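Local coordinates for protein beta-1,4-mannanase (Aplysia kurodai, PDB 3VUP) that probably hydrolyses the beta-1,4-mannosidic linkages of mannan, as a digestive-fluid beta-1,4-mannanase with a TIM-barrel fold, at residues A[58-63]-A[258-263]; A[222-225]-A[229-232]; A[26-31]-A[110-115]; A[7-12]-A[16-21]. All coordinates share one frame; numbering follows the deposited sequence.

Interaction 1 (A[58-63]-A[258-263]); sequences SMRLWI and FYQFHS. With SO4 (sulfate ion), chain D.
Arg60 meets Gln260 and His262 in a buried polar contact across the inside of the (beta/alpha)8 TIM barrel. Arg60 lies on strand 58-65 and the other two on strand 259-262. These strands are not neighbours, and the CA atoms of Arg60 and Gln260 are 11.4 Å apart, so side chains alone bridge the gap. The Arg60 chain is extended from CG to NE and leaves the backbone with chi1 at 177°, which carries the guanidinium into the barrel. Gln260 OE1 sits 3.2 Å above the guanidinium plane, over its centre. The amide plane stands nearly upright on that plane, at 87°. Gln260 OE1 is 3.3 Å from Arg60 NE, but the angle is too poor for a hydrogen bond. Trp62 NE1 lies over the opposite face, offset toward the rim. The His262 ring turns its edge to Arg60, with His262 CE1 3.6 Å from Arg60 NH2. Arg60 has its polar partners beyond the two segments: salt bridges to Asp158 (NE) and Glu293 (NH1), hydrogen bonds to Asn22 and Asn161. A methionine in its place would probably leave Asp158 and Glu293 without their salt-bridge partner. His262 ND1 is hydrogen-bonded to Glu162. A bound Tris about 4 Å from the His262 side chain is consistent with the active-site pocket, where Glu162 and Glu293 stand at strand ends as the catalytic pair does in such hydrolases. Outside the barrel wall, Tyr259 OH donates to a sulfate oxygen. Inside it, His262 NE2 donates to Gln260 OE1 at 2.8 Å, with OE1 in the histidine ring plane but NE2 well above the amide plane.

Interaction 2 (A[222-225]-A[229-232]); sequences MGVW and SNTD
Val224 and Asn230 cross at about a right angle, with the valine methyls against the amide oxygen. Val224 CG1 lies 3.5 Å from Asn230 OD1, and Val224 CG2 lies 3.7 Å from the same atom. With chi1 at -157°, the Asn230 amide swings away from its own backbone N, and this brings OD1 to the valine branch. Ser229 also touches this valine, its OG 3.7 Å from Val224 CB. Ser229 OG lies near the plane of the Trp225 indole, at its edge, 4.1 Å from Trp225 CZ3. Val224 belongs to barrel strand 220-224, and Ser229 and Asn230 belong to the loop that follows it. The valine also packs on Tyr240 and Phe261. An alanine here would probably open a gap beside Asn230 OD1 and Ser229 OG, where the two valine methyls now pack. A water lies 2.9 Å from Met222 O and 2.9 Å from Asn230 OD1, and it can link the two, though other acceptors compete for its protons. Asn230 ND2 is hydrogen-bonded to Asn238. Glu164 ties both segments, taking Ser229 OG and Trp225 N. No direct hydrogen bond joins the segments. Polar groups rest on hydrocarbon, and their bonding needs are met by water and by residues beyond the contact.

Interaction 3 (A[26-31]-A[110-115]); sequences MSYAYD and LWNAAV
Tyr28 reaches from the loop after the first barrel strand to Asn112 and Val115, where strand 105-112 passes into its own loop. Both loops belong to the C-terminal rim of the barrel. Asn112 ND2 donates a weak hydrogen bond to Tyr28 OH, 3.3 Å long and bent to 134°. The amide nitrogen lies near the plane of the phenol ring at its edge, but the two planes stand 79° apart. Val115 points toward the tyrosine from the opposite direction, its CG2 methyl 3.6 Å from Tyr28 OH. A chi1 of 180° sends the phenol of Tyr28 straight out from its own loop. That loop is well braced. Ser27 to Tyr30 form a type II turn, closed by Tyr30 N to Ser27 O at 2.8 Å. The Asp31 carboxylate takes Met26 N on OD2 and Ser27 N on OD1, each on its syn side. The Tyr28 ring also meets Trp25 edge-to-face. Asn112 is fixed through its other amide atom: Asn112 OD1 accepts from Ala114 N at 3.0 Å and from Asn161 ND2. The former bond makes an Asx turn at the strand end. A bound Tris lies about 5 Å from the Asn112 side chain. Such loops at the C-terminal strand ends line the active-site cleft in TIM-barrel glycoside hydrolases.

Interaction 4 (A[7-12]-A[16-21]); sequences GHFVLN and VFLSGG
Phe9 pairs with Val16 through the backbone and with Leu18 through its ring. The backbone link is one hydrogen bond, Val16 N to Phe9 O, 3.1 Å long and nearly straight at 163°. It is the one hydrogen bond that joins the two segments. The second kind of contact is CH-pi. Leu18 CD1 lies over one face of the Phe9 ring, 3.7 Å from the centroid and displaced toward the rim. Phe9 CE2 is the ring atom nearest Leu18 CD1, at 3.5 Å. Phe9 and Leu18 cross at about a right angle. The third kind is plain apolar packing round Val16. Its CG1 methyl lies between the backbone N and the carbonyl carbon (chi1 58°), and in that place it reaches both Phe9 and Leu11. Val16 CG1 is 3.7 Å from Phe9 CB and 4.0 Å from Leu11 CB. Beyond the segments, Phe9 meets Phe258 edge-to-face, and Leu18 packs on Leu105 and Phe107. Strand 8-11 is the middle of a small antiparallel sheet, and Leu18 starts the first barrel strand. This is a small three-stranded antiparallel sheet at the N-terminus, packed over the N-terminal end of a TIM barrel, a feature known from related glycoside hydrolases.

How the interactions relate
All four contacts reach the eight-stranded barrel; interaction 1 spans it between strands that are not neighbours. Interactions 1, 2 and 4 are buried, interaction 1 nearest the centre of the chain; interaction 3 is only partly buried. Interaction 1 is charged and polar. Interaction 2 touches it through paired backbones: His262 N to Val224 O and Gln260 O to Val224 N are probable hydrogen bonds. Interaction 3 rests on one weak bond; its Asn112 packs on Trp62. Interaction 4 is mainly apolar and on the other side of the chain's centre from interaction 3. It meets interaction 1 at Gly21, by backbone to Ser58 and Arg60, and through Phe9 against Phe258.

Interaction 1 (A[58-63]-A[258-263])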
loop_
_atom_site.group_PDB
_atom_site.type_symbol
_atom_site.label_atom_id
_atom_site.label_comp_id
_atom_site.label_asym_id
_atom_site.label_seq_id
_atom_site.Cartn_x
_atom_site.Cartn_y
_atom_site.Cartn_z
ATOM N N SER A 58 3.617 12.794 -0.987
ATOM C CA SER A 58 3.165 11.402 -1.188
ATOM C C SER A 58 1.673 11.253 -0.945
ATOM O O SER A 58 1.205 11.717 0.097
ATOM C CB SER A 58 3.836 10.485 -0.161
ATOM O OG SER A 58 5.191 10.241 -0.455
ATOM N N MET A 59 0.961 10.558 -1.828
ATOM C CA MET A 59 -0.451 10.232 -1.644
ATOM C C MET A 59 -0.678 8.740 -1.910
ATOM O O MET A 59 -0.359 8.276 -3.007
ATOM C CB MET A 59 -1.294 11.046 -2.632
ATOM C CG MET A 59 -2.800 10.865 -2.510
ATOM S SD MET A 59 -3.559 11.789 -1.166
ATOM C CE MET A 59 -3.794 13.397 -1.926
ATOM N N ARG A 60 -1.249 8.021 -0.945
ATOM C CA ARG A 60 -1.723 6.659 -1.161
ATOM C C ARG A 60 -3.228 6.750 -1.402
ATOM O O ARG A 60 -3.930 7.473 -0.697
ATOM C CB ARG A 60 -1.424 5.797 0.065
ATOM C CG ARG A 60 -1.936 4.353 -0.027
ATOM C CD ARG A 60 -1.322 3.537 1.078
ATOM N NE ARG A 60 -1.684 2.123 1.154
ATOM C CZ ARG A 60 -2.472 1.579 2.080
ATOM N NH1 ARG A 60 -3.138 2.331 2.951
ATOM N NH2 ARG A 60 -2.608 0.259 2.117
ATOM N N LEU A 61 -3.727 6.041 -2.410
ATOM C CA LEU A 61 -5.164 6.021 -2.683
ATOM C C LEU A 61 -5.525 4.677 -3.291
ATOM O O LEU A 61 -4.683 3.998 -3.887
ATOM C CB LEU A 61 -5.608 7.186 -3.574
ATOM C CG LEU A 61 -5.371 7.110 -5.085
ATOM C CD1 LEU A 61 -6.041 8.291 -5.763
ATOM C CD2 LEU A 61 -3.893 7.088 -5.426
ATOM N N TRP A 62 -6.774 4.279 -3.100
ATOM C CA TRP A 62 -7.177 2.909 -3.360
ATOM C C TRP A 62 -7.942 2.800 -4.669
ATOM O O TRP A 62 -8.777 3.650 -4.987
ATOM C CB TRP A 62 -8.026 2.380 -2.216
ATOM C CG TRP A 62 -7.353 2.307 -0.866
ATOM C CD1 TRP A 62 -6.177 2.878 -0.459
ATOM C CD2 TRP A 62 -7.878 1.630 0.264
ATOM N NE1 TRP A 62 -5.932 2.566 0.864
ATOM C CE2 TRP A 62 -6.974 1.802 1.329
ATOM C CE3 TRP A 62 -9.028 0.866 0.474
ATOM C CZ2 TRP A 62 -7.201 1.252 2.598
ATOM C CZ3 TRP A 62 -9.253 0.325 1.712
ATOM C CH2 TRP A 62 -8.349 0.525 2.767
ATOM N N ILE A 63 -7.656 1.730 -5.410
ATOM C CA ILE A 63 -8.131 1.572 -6.778
ATOM C C ILE A 63 -9.243 0.524 -6.888
ATOM O O ILE A 63 -10.417 0.881 -6.830
ATOM C CB ILE A 63 -6.961 1.263 -7.757
ATOM C CG1 ILE A 63 -5.779 2.231 -7.528
ATOM C CG2 ILE A 63 -7.451 1.300 -9.193
ATOM C CD1 ILE A 63 -6.109 3.698 -7.687
ATOM N N PHE A 258 9.945 -2.248 -0.824
ATOM C CA PHE A 258 9.916 -1.638 0.491
ATOM C C PHE A 258 8.726 -2.170 1.239
ATOM O O PHE A 258 7.750 -2.637 0.643
ATOM C CB PHE A 258 9.929 -0.103 0.438
ATOM C CG PHE A 258 8.709 0.542 -0.182
ATOM C CD1 PHE A 258 7.667 1.014 0.615
ATOM C CD2 PHE A 258 8.652 0.768 -1.546
ATOM C CE1 PHE A 258 6.581 1.678 0.055
ATOM C CE2 PHE A 258 7.573 1.437 -2.114
ATOM C CZ PHE A 258 6.538 1.900 -1.312
ATOM N N TYR A 259 8.838 -2.160 2.559
ATOM C CA TYR A 259 7.766 -2.594 3.422
ATOM C C TYR A 259 6.949 -1.394 3.903
ATOM O O TYR A 259 7.423 -0.255 3.899
ATOM C CB TYR A 259 8.346 -3.347 4.605
ATOM C CG TYR A 259 8.996 -4.677 4.292
ATOM C CD1 TYR A 259 8.296 -5.693 3.650
ATOM C CD2 TYR A 259 10.296 -4.950 4.711
ATOM C CE1 TYR A 259 8.884 -6.933 3.421
ATOM C CE2 TYR A 259 10.886 -6.194 4.494
ATOM C CZ TYR A 259 10.176 -7.182 3.856
ATOM O OH TYR A 259 10.726 -8.430 3.649
ATOM N N GLN A 260 5.721 -1.673 4.321
ATOM C CA GLN A 260 4.776 -0.641 4.715
ATOM C C GLN A 260 3.972 -1.146 5.899
ATOM O O GLN A 260 3.211 -2.097 5.776
ATOM C CB GLN A 260 3.844 -0.311 3.551
ATOM C CG GLN A 260 2.825 0.759 3.912
ATOM C CD GLN A 260 1.605 0.805 3.015
ATOM O OE1 GLN A 260 0.538 1.242 3.447
ATOM N NE2 GLN A 260 1.742 0.347 1.771
ATOM N N PHE A 261 4.184 -0.525 7.054
ATOM C CA PHE A 261 3.480 -0.896 8.281
ATOM C C PHE A 261 2.331 0.074 8.537
ATOM O O PHE A 261 2.489 1.284 8.376
ATOM C CB PHE A 261 4.390 -0.748 9.504
ATOM C CG PHE A 261 5.597 -1.666 9.564
ATOM C CD1 PHE A 261 5.778 -2.760 8.730
ATOM C CD2 PHE A 261 6.552 -1.416 10.538
ATOM C CE1 PHE A 261 6.912 -3.574 8.863
ATOM C CE2 PHE A 261 7.665 -2.220 10.683
ATOM C CZ PHE A 261 7.843 -3.304 9.850
ATOM N N HIS A 262 1.200 -0.442 9.009
ATOM C CA HIS A 262 0.172 0.407 9.594
ATOM C C HIS A 262 0.271 0.291 11.105
ATOM O O HIS A 262 0.638 -0.763 11.623
ATOM C CB HIS A 262 -1.209 -0.012 9.106
ATOM C CG HIS A 262 -1.335 0.037 7.623
ATOM N ND1 HIS A 262 -2.412 -0.497 6.946
ATOM C CD2 HIS A 262 -0.515 0.553 6.678
ATOM C CE1 HIS A 262 -2.248 -0.310 5.650
ATOM N NE2 HIS A 262 -1.099 0.315 5.459
ATOM N N SER A 263 -0.043 1.371 11.812
ATOM C CA SER A 263 0.039 1.321 13.260
ATOM C C SER A 263 -1.005 2.184 13.932
ATOM O O SER A 263 -1.040 3.400 13.756
ATOM C CB SER A 263 1.437 1.713 13.742
ATOM O OG SER A 263 1.565 1.557 15.150
HETATM S S SO4 D . 14.417 -8.466 4.565
HETATM O O1 SO4 D . 15.480 -8.906 3.675
HETATM O O2 SO4 D . 14.119 -7.068 4.294
HETATM O O3 SO4 D . 13.219 -9.252 4.338
HETATM O O4 SO4 D . 14.878 -8.588 5.946
#

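Interaction 2 (A[222-225]-A[229-232])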
loop_
_atom_site.group_PDB
_atom_site.type_symbol
_atom_site.label_atom_id
_atom_site.label_comp_id
_atom_site.label_asym_id
_atom_site.label_seq_id
_atom_site.Cartn_x
_atom_site.Cartn_y
_atom_site.Cartn_z
ATOM N N MET A 222 3.246 -3.486 -0.107
ATOM C CA MET A 222 1.978 -4.014 0.374
ATOM C C MET A 222 1.853 -3.503 1.806
ATOM O O MET A 222 2.835 -3.488 2.551
ATOM C CB MET A 222 1.973 -5.546 0.273
ATOM C CG MET A 222 0.793 -6.252 0.923
ATOM S SD MET A 222 1.015 -6.446 2.714
ATOM C CE MET A 222 2.589 -7.300 2.733
ATOM N N GLY A 223 0.660 -3.059 2.192
ATOM C CA GLY A 223 0.463 -2.453 3.497
ATOM C C GLY A 223 -0.071 -3.414 4.549
ATOM O O GLY A 223 -1.242 -3.802 4.507
ATOM N N VAL A 224 0.780 -3.813 5.488
ATOM C CA VAL A 224 0.339 -4.726 6.538
ATOM C C VAL A 224 -0.444 -3.981 7.609
ATOM O O VAL A 224 -0.192 -2.809 7.893
ATOM C CB VAL A 224 1.507 -5.511 7.189
ATOM C CG1 VAL A 224 2.246 -6.333 6.138
ATOM C CG2 VAL A 224 2.470 -4.600 7.947
ATOM N N TRP A 225 -1.385 -4.670 8.240
ATOM C CA TRP A 225 -2.219 -4.031 9.251
ATOM C C TRP A 225 -1.455 -3.676 10.516
ATOM O O TRP A 225 -1.846 -2.780 11.261
ATOM C CB TRP A 225 -3.448 -4.895 9.546
ATOM C CG TRP A 225 -3.537 -5.541 10.910
ATOM C CD1 TRP A 225 -4.400 -5.187 11.910
ATOM C CD2 TRP A 225 -2.797 -6.675 11.410
ATOM N NE1 TRP A 225 -4.239 -6.010 12.997
ATOM C CE2 TRP A 225 -3.264 -6.929 12.717
ATOM C CE3 TRP A 225 -1.771 -7.483 10.898
ATOM C CZ2 TRP A 225 -2.746 -7.952 13.514
ATOM C CZ3 TRP A 225 -1.257 -8.501 11.699
ATOM C CH2 TRP A 225 -1.751 -8.726 12.987
ATOM N N SER A 229 2.856 -9.275 11.316
ATOM C CA SER A 229 2.946 -10.234 10.212
ATOM C C SER A 229 4.201 -10.082 9.350
ATOM O O SER A 229 4.361 -10.826 8.389
ATOM C CB SER A 229 1.732 -10.097 9.310
ATOM O OG SER A 229 1.706 -8.771 8.825
ATOM N N ASN A 230 5.084 -9.154 9.712
ATOM C CA ASN A 230 6.101 -8.635 8.797
ATOM C C ASN A 230 7.473 -8.502 9.483
ATOM O O ASN A 230 8.328 -7.777 8.997
ATOM C CB ASN A 230 5.595 -7.258 8.306
ATOM C CG ASN A 230 6.170 -6.766 6.959
ATOM O OD1 ASN A 230 5.712 -5.735 6.481
ATOM N ND2 ASN A 230 7.109 -7.479 6.356
ATOM N N THR A 231 7.687 -9.204 10.595
ATOM C CA THR A 231 8.984 -9.197 11.257
ATOM C C THR A 231 9.231 -10.555 11.886
ATOM O O THR A 231 8.292 -11.203 12.357
ATOM C CB THR A 231 9.087 -8.077 12.327
ATOM O OG1 THR A 231 10.375 -8.105 12.939
ATOM C CG2 THR A 231 8.032 -8.219 13.412
ATOM N N ASP A 232 10.495 -10.976 11.886
ATOM C CA ASP A 232 10.914 -12.174 12.611
ATOM C C ASP A 232 11.346 -11.858 14.039
ATOM O O ASP A 232 11.667 -12.766 14.795
ATOM C CB ASP A 232 12.028 -12.888 11.861
ATOM C CG ASP A 232 11.530 -13.546 10.592
ATOM O OD1 ASP A 232 10.519 -14.284 10.652
ATOM O OD2 ASP A 232 12.130 -13.306 9.519
HETATM O O HOH W 1 5.095 -4.452 4.004
#

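Interaction 3 (A[26-31]-A[110-115])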
loop_
_atom_site.group_PDB
_atom_site.type_symbol
_atom_site.label_atom_id
_atom_site.label_comp_id
_atom_site.label_asym_id
_atom_site.label_seq_id
_atom_site.Cartn_x
_atom_site.Cartn_y
_atom_site.Cartn_z
ATOM N N MET A 26 -12.233 8.887 -3.005
ATOM C CA MET A 26 -13.265 9.913 -3.009
ATOM C C MET A 26 -14.629 9.232 -2.921
ATOM O O MET A 26 -15.354 9.404 -1.937
ATOM C CB MET A 26 -13.150 10.818 -4.232
ATOM C CG MET A 26 -14.104 12.013 -4.192
ATOM S SD MET A 26 -14.007 13.026 -2.701
ATOM C CE MET A 26 -12.272 13.492 -2.738
ATOM N N SER A 27 -14.958 8.442 -3.941
ATOM C CA SER A 27 -16.082 7.515 -3.888
ATOM C C SER A 27 -15.495 6.112 -3.778
ATOM O O SER A 27 -14.914 5.605 -4.738
ATOM C CB SER A 27 -16.932 7.642 -5.149
ATOM O OG SER A 27 -17.460 8.953 -5.256
ATOM N N TYR A 28 -15.621 5.505 -2.602
ATOM C CA TYR A 28 -15.009 4.208 -2.301
ATOM C C TYR A 28 -15.235 3.188 -3.412
ATOM O O TYR A 28 -16.375 2.831 -3.702
ATOM C CB TYR A 28 -15.578 3.682 -0.985
ATOM C CG TYR A 28 -15.074 2.337 -0.499
ATOM C CD1 TYR A 28 -13.976 2.247 0.348
ATOM C CD2 TYR A 28 -15.741 1.164 -0.821
ATOM C CE1 TYR A 28 -13.527 1.023 0.828
ATOM C CE2 TYR A 28 -15.304 -0.071 -0.342
ATOM C CZ TYR A 28 -14.197 -0.136 0.490
ATOM O OH TYR A 28 -13.748 -1.349 0.984
ATOM N N ALA A 29 -14.138 2.744 -4.026
ATOM C CA ALA A 29 -14.130 1.713 -5.076
ATOM C C ALA A 29 -14.787 2.148 -6.376
ATOM O O ALA A 29 -14.979 1.325 -7.271
ATOM C CB ALA A 29 -14.750 0.404 -4.578
ATOM N N TYR A 30 -15.121 3.435 -6.459
ATOM C CA TYR A 30 -15.857 4.026 -7.572
ATOM C C TYR A 30 -15.146 5.265 -8.103
ATOM O O TYR A 30 -15.796 6.209 -8.554
ATOM C CB TYR A 30 -17.261 4.429 -7.106
ATOM C CG TYR A 30 -18.276 3.361 -7.337
ATOM C CD1 TYR A 30 -18.271 2.208 -6.579
ATOM C CD2 TYR A 30 -19.240 3.503 -8.326
ATOM C CE1 TYR A 30 -19.196 1.214 -6.805
ATOM C CE2 TYR A 30 -20.161 2.526 -8.560
ATOM C CZ TYR A 30 -20.144 1.381 -7.796
ATOM O OH TYR A 30 -21.079 0.411 -8.057
ATOM N N ASP A 31 -13.818 5.266 -8.051
ATOM C CA ASP A 31 -13.031 6.435 -8.430
ATOM C C ASP A 31 -12.375 6.322 -9.804
ATOM O O ASP A 31 -12.022 7.332 -10.397
ATOM C CB ASP A 31 -11.925 6.692 -7.403
ATOM C CG ASP A 31 -12.430 7.307 -6.110
ATOM O OD1 ASP A 31 -13.347 8.158 -6.162
ATOM O OD2 ASP A 31 -11.857 6.971 -5.044
ATOM N N LEU A 110 -3.992 -1.490 -4.924
ATOM C CA LEU A 110 -4.870 -2.228 -5.827
ATOM C C LEU A 110 -6.062 -2.864 -5.120
ATOM O O LEU A 110 -7.200 -2.638 -5.532
ATOM C CB LEU A 110 -4.081 -3.282 -6.598
ATOM C CG LEU A 110 -2.976 -2.737 -7.498
ATOM C CD1 LEU A 110 -2.251 -3.903 -8.150
ATOM C CD2 LEU A 110 -3.539 -1.769 -8.533
ATOM N N TRP A 111 -5.797 -3.639 -4.065
ATOM C CA TRP A 111 -6.806 -4.488 -3.438
ATOM C C TRP A 111 -6.921 -4.202 -1.943
ATOM O O TRP A 111 -6.055 -3.548 -1.348
ATOM C CB TRP A 111 -6.445 -5.958 -3.628
ATOM C CG TRP A 111 -6.281 -6.377 -5.057
ATOM C CD1 TRP A 111 -5.107 -6.653 -5.696
ATOM C CD2 TRP A 111 -7.322 -6.584 -6.023
ATOM N NE1 TRP A 111 -5.348 -7.010 -6.996
ATOM C CE2 TRP A 111 -6.699 -6.978 -7.222
ATOM C CE3 TRP A 111 -8.717 -6.456 -5.999
ATOM C CZ2 TRP A 111 -7.422 -7.269 -8.380
ATOM C CZ3 TRP A 111 -9.433 -6.745 -7.151
ATOM C CH2 TRP A 111 -8.782 -7.142 -8.324
ATOM N N ASN A 112 -7.984 -4.719 -1.330
ATOM C CA ASN A 112 -8.240 -4.509 0.087
ATOM C C ASN A 112 -8.772 -5.792 0.718
ATOM O O ASN A 112 -9.666 -6.438 0.159
ATOM C CB ASN A 112 -9.286 -3.402 0.255
ATOM C CG ASN A 112 -9.600 -3.093 1.705
ATOM O OD1 ASN A 112 -8.738 -3.215 2.578
ATOM N ND2 ASN A 112 -10.839 -2.669 1.971
ATOM N N ALA A 113 -8.233 -6.140 1.885
ATOM C CA ALA A 113 -8.740 -7.259 2.674
ATOM C C ALA A 113 -9.134 -6.856 4.102
ATOM O O ALA A 113 -9.341 -7.721 4.955
ATOM C CB ALA A 113 -7.728 -8.402 2.706
ATOM N N ALA A 114 -9.262 -5.552 4.365
ATOM C CA ALA A 114 -9.631 -5.082 5.711
ATOM C C ALA A 114 -11.125 -5.167 6.016
ATOM O O ALA A 114 -11.538 -4.959 7.159
ATOM C CB ALA A 114 -9.140 -3.666 5.937
ATOM N N VAL A 115 -11.925 -5.419 4.982
ATOM C CA VAL A 115 -13.349 -5.683 5.126
ATOM C C VAL A 115 -13.656 -6.932 4.316
ATOM O O VAL A 115 -12.852 -7.348 3.488
ATOM C CB VAL A 115 -14.226 -4.502 4.641
ATOM C CG1 VAL A 115 -13.985 -3.271 5.505
ATOM C CG2 VAL A 115 -13.986 -4.206 3.160
#

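Interaction 4 (A[7-12]-A[16-21])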
loop_
_atom_site.group_PDB
_atom_site.type_symbol
_atom_site.label_atom_id
_atom_site.label_comp_id
_atom_site.label_asym_id
_atom_site.label_seq_id
_atom_site.Cartn_x
_atom_site.Cartn_y
_atom_site.Cartn_z
ATOM N N GLY A 7 19.855 1.110 0.115
ATOM C CA GLY A 7 18.874 0.826 1.149
ATOM C C GLY A 7 17.931 1.959 1.519
ATOM O O GLY A 7 17.168 1.841 2.476
ATOM N N HIS A 8 17.969 3.057 0.774
ATOM C CA HIS A 8 17.145 4.232 1.066
ATOM C C HIS A 8 16.451 4.756 -0.185
ATOM O O HIS A 8 17.015 4.671 -1.278
ATOM C CB HIS A 8 18.019 5.363 1.615
ATOM C CG HIS A 8 18.865 4.966 2.783
ATOM N ND1 HIS A 8 20.235 4.821 2.699
ATOM C CD2 HIS A 8 18.535 4.683 4.064
ATOM C CE1 HIS A 8 20.709 4.469 3.880
ATOM N NE2 HIS A 8 19.699 4.378 4.726
ATOM N N PHE A 9 15.271 5.355 -0.019
ATOM C CA PHE A 9 14.617 6.036 -1.133
ATOM C C PHE A 9 15.458 7.212 -1.596
ATOM O O PHE A 9 15.956 8.003 -0.784
ATOM C CB PHE A 9 13.252 6.595 -0.741
ATOM C CG PHE A 9 12.181 5.561 -0.558
ATOM C CD1 PHE A 9 11.748 4.779 -1.615
ATOM C CD2 PHE A 9 11.564 5.414 0.673
ATOM C CE1 PHE A 9 10.732 3.849 -1.440
ATOM C CE2 PHE A 9 10.562 4.492 0.851
ATOM C CZ PHE A 9 10.145 3.704 -0.202
ATOM N N VAL A 10 15.573 7.332 -2.915
ATOM C CA VAL A 10 16.245 8.444 -3.561
ATOM C C VAL A 10 15.365 8.949 -4.700
ATOM O O VAL A 10 14.775 8.154 -5.443
ATOM C CB VAL A 10 17.625 8.013 -4.108
ATOM C CG1 VAL A 10 18.279 9.131 -4.915
ATOM C CG2 VAL A 10 18.532 7.573 -2.975
ATOM N N LEU A 11 15.268 10.270 -4.824
ATOM C CA LEU A 11 14.584 10.887 -5.951
ATOM C C LEU A 11 15.424 12.073 -6.397
ATOM O O LEU A 11 15.808 12.905 -5.579
ATOM C CB LEU A 11 13.175 11.357 -5.567
ATOM C CG LEU A 11 12.360 11.920 -6.744
ATOM C CD1 LEU A 11 11.820 10.802 -7.614
ATOM C CD2 LEU A 11 11.240 12.799 -6.254
ATOM N N ASN A 12 15.719 12.143 -7.689
ATOM C CA ASN A 12 16.445 13.286 -8.236
ATOM C C ASN A 12 17.746 13.582 -7.494
ATOM O O ASN A 12 18.072 14.733 -7.186
ATOM C CB ASN A 12 15.529 14.509 -8.331
ATOM C CG ASN A 12 14.507 14.364 -9.431
ATOM O OD1 ASN A 12 14.804 13.800 -10.483
ATOM N ND2 ASN A 12 13.293 14.844 -9.188
ATOM N N VAL A 16 15.216 10.873 -0.045
ATOM C CA VAL A 16 13.910 11.483 0.165
ATOM C C VAL A 16 13.149 10.728 1.252
ATOM O O VAL A 16 13.203 9.497 1.309
ATOM C CB VAL A 16 13.082 11.526 -1.164
ATOM C CG1 VAL A 16 12.887 10.134 -1.739
ATOM C CG2 VAL A 16 11.742 12.209 -0.984
ATOM N N PHE A 17 12.448 11.474 2.105
ATOM C CA PHE A 17 11.513 10.910 3.067
ATOM C C PHE A 17 10.116 11.100 2.498
ATOM O O PHE A 17 9.780 12.201 2.053
ATOM C CB PHE A 17 11.651 11.626 4.412
ATOM C CG PHE A 17 10.737 11.101 5.487
ATOM C CD1 PHE A 17 11.139 10.071 6.338
ATOM C CD2 PHE A 17 9.470 11.641 5.652
ATOM C CE1 PHE A 17 10.294 9.591 7.332
ATOM C CE2 PHE A 17 8.626 11.176 6.637
ATOM C CZ PHE A 17 9.040 10.149 7.488
ATOM N N LEU A 18 9.311 10.039 2.495
ATOM C CA LEU A 18 7.978 10.113 1.911
ATOM C C LEU A 18 6.972 10.575 2.957
ATOM O O LEU A 18 6.658 9.841 3.894
ATOM C CB LEU A 18 7.571 8.755 1.340
ATOM C CG LEU A 18 8.540 8.165 0.311
ATOM C CD1 LEU A 18 8.108 6.774 -0.096
ATOM C CD2 LEU A 18 8.630 9.054 -0.909
ATOM N N SER A 19 6.469 11.793 2.800
ATOM C CA SER A 19 5.583 12.397 3.781
ATOM C C SER A 19 4.253 12.758 3.142
ATOM O O SER A 19 4.218 13.471 2.136
ATOM C CB SER A 19 6.219 13.682 4.313
ATOM O OG SER A 19 5.320 14.339 5.182
ATOM N N GLY A 20 3.148 12.295 3.711
ATOM C CA GLY A 20 1.869 12.660 3.149
ATOM C C GLY A 20 0.760 11.898 3.821
ATOM O O GLY A 20 0.720 11.769 5.050
ATOM N N GLY A 21 -0.153 11.377 3.018
ATOM C CA GLY A 21 -1.289 10.695 3.582
ATOM C C GLY A 21 -2.019 9.806 2.607
ATOM O O GLY A 21 -1.683 9.721 1.420
#